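Local coordinates for CofB (Escherichia coli, PDB 5AX6), which is a trimeric minor pilin of the type IVb pilus CFA/III in human enterotoxigenic strains and probably takes part in assembling that pilus, at residues A[409-414]-A[475-480]; A[421-424]-A[428-431]. One frame throughout, in Å; residues are numbered along the deposited sequence.

Contact 1: residues A[409-414]-A[475-480]; sequences VADTKD and PKFLSV
Phe477 meets Val409 and Asp411 in a buried packing contact where strand 398-409 runs out beside the start of strand 478-487, in the C-terminal domain. The ring is the centrepiece. Asp411 sets its CB over the ring centre, 3.6 Å from the centroid and 7° off the normal, a CH-pi contact; Pro475 CB covers the opposite face nearer the rim. A chi1 of -158° puts the Asp411 carboxylate beside its own carbonyl carbon, nearly perpendicular to the ring, with OD2 still 3.8 Å from Phe477 CD2. That buried group is satisfied by backbone donors: OD2 takes the N-H of Ala421, OD1 that of Gln435.

The strands pair antiparallel in a four-stranded sheet, and their main chains still meet here through a weak bond from Val409 N to Phe477 O, 3.3 Å long. Beyond it residues 409-414 bend through an inverse gamma turn centred on Ala410; in 475-480 a type I turn runs from Pro475 to Leu478, closed by Leu478 N on Pro475 O at 3.1 Å. Val409 O approaches Phe477 CD1 obliquely at 3.2 Å, while Val409 CG2 lies 3.8 Å from Phe477 CB. Tyr472 meets the ring edge-to-face. Were Phe477 an alanine, Asp411 CB and Pro475 CB would probably be left facing a gap, and Tyr472 would lose its edge-to-face partner. Val409 also pairs with a strand of the second subunit.

Contact 2: residues A[421-424]-A[428-431]; sequences ADFS and GNRN
Phe423 and Asn429 carry the direct packing between these two pieces of loop, whose CA atoms come nearest at this pair. The side chains cross at about a right angle, with ring and amide planes 60° apart, and Phe423 CD1 comes to 3.6 Å from Asn429 CG. The backbone carbonyl of the same asparagine arrives at the ring's edge in the ring plane, its O 3.4 Å from Phe423 CE1. Phe423 has CG anti to its own carbonyl carbon (chi1 -63°), which brings that edge of the ring alongside Asn429.

Water supplies the clear polar links between the two segments. Water 1 accepts from Asp422 N at 3.1 Å and lies 3.0 Å from Asn429 O, to which it can donate. Water 2 sits between two carbonyls, 3.1 Å from Asp422 O and 2.8 Å from Gly428 O. Both waters have more acceptors in reach than protons to give, so neither need serve all of them at once.

Inside each segment, local bonds fix the shape. Asp422 OD1 takes Ser424 N at 2.9 Å and 157°, nearly in line with its own C-O bond, and so closes an Asx turn. Ser424 OG donates to the same oxygen at 3.0 Å, coming from above the carboxylate plane. Gly428 to Asn431 form a type I beta turn, with Asn431 N bonded back to Gly428 O.

The second subunit lies against Phe423 through its Ala443, and the turn reaches it through a salt bridge from Arg430 to Glu377 of that subunit. Within the chain, Phe423 rests on Ser407 and Val409 of strand 398-409, Asn429 on Ser407, and the hydroxyl of Tyr351, on strand 341-353, bonds to Phe423 O.

Overall arrangement
Both contacts belong to the C-terminal domain and border strand 398-409, their centres about 9 Å apart. Contact 1 is fully buried and joins that strand's end to the start of strand 478-487 through ring packing and a weak backbone bond. Contact 2, only partly buried, lies within the connection between strands 398-409 and 438-448 and combines one aromatic side chain packed on an asparagine with water-bridged backbone atoms. They touch directly: Phe423 N probably donates a hydrogen bond to Lys476 O, at 2.8 Å. Each also meets the second subunit, contact 1 by strand pairing at Val409, contact 2 by Arg430 together with packing of Phe423.

Contact 1: residues A[409-414]-A[475-480]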
loop_
_atom_site.group_PDB
_atom_site.type_symbol
_atom_site.label_atom_id
_atom_site.label_comp_id
_atom_site.label_asym_id
_atom_site.label_seq_id
_atom_site.Cartn_x
_atom_site.Cartn_y
_atom_site.Cartn_z
ATOM N N VAL A 409 -10.738 -21.265 49.443
ATOM C CA VAL A 409 -11.390 -21.499 50.730
ATOM C C VAL A 409 -10.622 -22.519 51.564
ATOM O O VAL A 409 -9.944 -23.413 51.035
ATOM C CB VAL A 409 -12.869 -21.973 50.574
ATOM C CG1 VAL A 409 -13.730 -20.863 49.967
ATOM C CG2 VAL A 409 -12.941 -23.250 49.738
ATOM N N ALA A 410 -10.717 -22.346 52.877
ATOM C CA ALA A 410 -10.056 -23.219 53.831
ATOM C C ALA A 410 -10.899 -24.467 54.080
ATOM O O ALA A 410 -11.448 -24.651 55.165
ATOM C CB ALA A 410 -9.799 -22.472 55.131
ATOM N N ASP A 411 -11.018 -25.311 53.063
ATOM C CA ASP A 411 -11.839 -26.508 53.189
ATOM C C ASP A 411 -11.226 -27.487 54.206
ATOM O O ASP A 411 -10.015 -27.509 54.407
ATOM C CB ASP A 411 -12.007 -27.180 51.826
ATOM C CG ASP A 411 -13.234 -28.090 51.761
ATOM O OD1 ASP A 411 -14.093 -28.016 52.668
ATOM O OD2 ASP A 411 -13.345 -28.862 50.787
ATOM N N THR A 412 -12.075 -28.279 54.849
ATOM C CA THR A 412 -11.617 -29.316 55.775
ATOM C C THR A 412 -12.420 -30.590 55.527
ATOM O O THR A 412 -13.413 -30.558 54.809
ATOM C CB THR A 412 -11.766 -28.878 57.239
ATOM O OG1 THR A 412 -13.136 -28.541 57.500
ATOM C CG2 THR A 412 -10.877 -27.665 57.524
ATOM N N LYS A 413 -11.987 -31.708 56.104
ATOM C CA LYS A 413 -12.681 -32.979 55.904
ATOM C C LYS A 413 -14.116 -32.919 56.421
ATOM O O LYS A 413 -14.378 -32.335 57.473
ATOM C CB LYS A 413 -11.935 -34.118 56.602
ATOM C CG LYS A 413 -10.581 -34.447 56.009
ATOM C CD LYS A 413 -9.854 -35.468 56.880
ATOM C CE LYS A 413 -8.586 -35.983 56.206
ATOM N NZ LYS A 413 -8.355 -37.431 56.506
ATOM N N ASP A 414 -15.046 -33.512 55.679
ATOM C CA ASP A 414 -16.417 -33.608 56.165
ATOM C C ASP A 414 -16.591 -34.914 56.939
ATOM O O ASP A 414 -15.614 -35.628 57.180
ATOM C CB ASP A 414 -17.422 -33.511 55.014
ATOM C CG ASP A 414 -17.403 -34.729 54.091
ATOM O OD1 ASP A 414 -16.535 -35.618 54.240
ATOM O OD2 ASP A 414 -18.266 -34.785 53.190
ATOM N N PRO A 475 -4.517 -27.907 45.868
ATOM C CA PRO A 475 -5.906 -28.267 46.177
ATOM C C PRO A 475 -6.949 -27.796 45.147
ATOM O O PRO A 475 -6.819 -26.710 44.582
ATOM C CB PRO A 475 -6.151 -27.580 47.520
ATOM C CG PRO A 475 -5.206 -26.444 47.556
ATOM C CD PRO A 475 -4.045 -26.755 46.656
ATOM N N LYS A 476 -7.976 -28.615 44.927
ATOM C CA LYS A 476 -9.055 -28.272 43.998
ATOM C C LYS A 476 -9.876 -27.089 44.490
ATOM O O LYS A 476 -10.685 -26.532 43.734
ATOM C CB LYS A 476 -9.989 -29.468 43.782
ATOM C CG LYS A 476 -10.630 -29.948 45.083
ATOM C CD LYS A 476 -11.714 -30.977 44.834
ATOM C CE LYS A 476 -12.337 -31.422 46.158
ATOM N NZ LYS A 476 -13.254 -32.579 45.997
ATOM N N PHE A 477 -9.698 -26.716 45.755
ATOM C CA PHE A 477 -10.408 -25.554 46.280
ATOM C C PHE A 477 -9.510 -24.315 46.326
ATOM O O PHE A 477 -9.684 -23.416 47.160
ATOM C CB PHE A 477 -11.018 -25.847 47.664
ATOM C CG PHE A 477 -10.138 -26.656 48.582
ATOM C CD1 PHE A 477 -9.176 -26.037 49.369
ATOM C CD2 PHE A 477 -10.307 -28.037 48.693
ATOM C CE1 PHE A 477 -8.376 -26.785 50.242
ATOM C CE2 PHE A 477 -9.508 -28.790 49.560
ATOM C CZ PHE A 477 -8.549 -28.159 50.332
ATOM N N LEU A 478 -8.562 -24.278 45.393
ATOM C CA LEU A 478 -7.779 -23.085 45.085
ATOM C C LEU A 478 -7.758 -22.980 43.575
ATOM O O LEU A 478 -7.374 -23.932 42.891
ATOM C CB LEU A 478 -6.349 -23.168 45.641
ATOM C CG LEU A 478 -5.404 -22.042 45.214
ATOM C CD1 LEU A 478 -5.911 -20.701 45.727
ATOM C CD2 LEU A 478 -3.950 -22.279 45.689
ATOM N N SER A 479 -8.195 -21.846 43.037
ATOM C CA SER A 479 -8.144 -21.675 41.593
ATOM C C SER A 479 -7.464 -20.367 41.253
ATOM O O SER A 479 -7.415 -19.454 42.074
ATOM C CB SER A 479 -9.544 -21.727 40.979
ATOM O OG SER A 479 -10.337 -20.638 41.414
ATOM N N VAL A 480 -6.943 -20.280 40.031
ATOM C CA VAL A 480 -6.179 -19.116 39.634
ATOM C C VAL A 480 -6.545 -18.687 38.228
ATOM O O VAL A 480 -6.962 -19.513 37.413
ATOM C CB VAL A 480 -4.657 -19.394 39.675
ATOM C CG1 VAL A 480 -4.163 -19.499 41.110
ATOM C CG2 VAL A 480 -4.308 -20.640 38.831
#

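Contact 2: residues A[421-424]-A[428-431]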
loop_
_atom_site.group_PDB
_atom_site.type_symbol
_atom_site.label_atom_id
_atom_site.label_comp_id
_atom_site.label_asym_id
_atom_site.label_seq_id
_atom_site.Cartn_x
_atom_site.Cartn_y
_atom_site.Cartn_z
ATOM N N ALA A 421 -15.393 -28.742 48.670
ATOM C CA ALA A 421 -15.145 -27.520 47.894
ATOM C C ALA A 421 -14.374 -27.845 46.615
ATOM O O ALA A 421 -13.432 -28.635 46.626
ATOM C CB ALA A 421 -14.399 -26.497 48.740
ATOM N N ASP A 422 -14.785 -27.244 45.501
ATOM C CA ASP A 422 -14.229 -27.591 44.201
ATOM C C ASP A 422 -14.373 -26.393 43.257
ATOM O O ASP A 422 -15.487 -25.971 42.944
ATOM C CB ASP A 422 -14.943 -28.832 43.636
ATOM C CG ASP A 422 -14.284 -29.382 42.385
ATOM O OD1 ASP A 422 -13.606 -28.627 41.653
ATOM O OD2 ASP A 422 -14.456 -30.593 42.118
ATOM N N PHE A 423 -13.251 -25.839 42.811
ATOM C CA PHE A 423 -13.313 -24.651 41.962
ATOM C C PHE A 423 -12.888 -24.960 40.528
ATOM O O PHE A 423 -12.484 -24.068 39.775
ATOM C CB PHE A 423 -12.449 -23.529 42.563
ATOM C CG PHE A 423 -12.918 -23.059 43.920
ATOM C CD1 PHE A 423 -14.272 -23.051 44.238
ATOM C CD2 PHE A 423 -12.012 -22.616 44.870
ATOM C CE1 PHE A 423 -14.711 -22.626 45.483
ATOM C CE2 PHE A 423 -12.438 -22.173 46.130
ATOM C CZ PHE A 423 -13.790 -22.187 46.442
ATOM N N SER A 424 -13.010 -26.220 40.129
ATOM C CA SER A 424 -12.543 -26.615 38.809
ATOM C C SER A 424 -13.349 -25.950 37.684
ATOM O O SER A 424 -12.841 -25.786 36.575
ATOM C CB SER A 424 -12.580 -28.145 38.665
ATOM O OG SER A 424 -13.906 -28.632 38.712
ATOM N N GLY A 428 -19.527 -22.849 38.453
ATOM C CA GLY A 428 -20.114 -23.561 39.580
ATOM C C GLY A 428 -19.349 -23.497 40.889
ATOM O O GLY A 428 -19.505 -24.385 41.738
ATOM N N ASN A 429 -18.550 -22.445 41.086
ATOM C CA ASN A 429 -17.696 -22.359 42.276
ATOM C C ASN A 429 -18.466 -22.316 43.606
ATOM O O ASN A 429 -17.966 -22.766 44.629
ATOM C CB ASN A 429 -16.766 -21.133 42.187
ATOM C CG ASN A 429 -15.541 -21.383 41.292
ATOM O OD1 ASN A 429 -15.280 -22.515 40.880
ATOM N ND2 ASN A 429 -14.780 -20.321 41.004
ATOM N N ARG A 430 -19.671 -21.765 43.605
ATOM C CA ARG A 430 -20.432 -21.647 44.850
ATOM C C ARG A 430 -21.268 -22.894 45.142
ATOM O O ARG A 430 -21.952 -22.961 46.160
ATOM C CB ARG A 430 -21.365 -20.437 44.802
ATOM C CG ARG A 430 -20.685 -19.085 44.875
ATOM C CD ARG A 430 -21.669 -18.006 44.486
ATOM N NE ARG A 430 -22.819 -17.995 45.384
ATOM C CZ ARG A 430 -23.841 -17.160 45.269
ATOM N NH1 ARG A 430 -23.863 -16.275 44.283
ATOM N NH2 ARG A 430 -24.842 -17.214 46.138
ATOM N N ASN A 431 -21.225 -23.868 44.247
ATOM C CA ASN A 431 -22.172 -24.979 44.296
ATOM C C ASN A 431 -21.972 -25.909 45.493
ATOM O O ASN A 431 -22.942 -26.417 46.057
ATOM C CB ASN A 431 -22.113 -25.767 42.991
ATOM C CG ASN A 431 -22.704 -24.992 41.821
ATOM O OD1 ASN A 431 -22.964 -23.783 41.925
ATOM N ND2 ASN A 431 -22.923 -25.679 40.703
HETATM O O HOH W 1 -17.222 -25.420 45.742
HETATM O O HOH W 2 -18.493 -26.352 43.486
#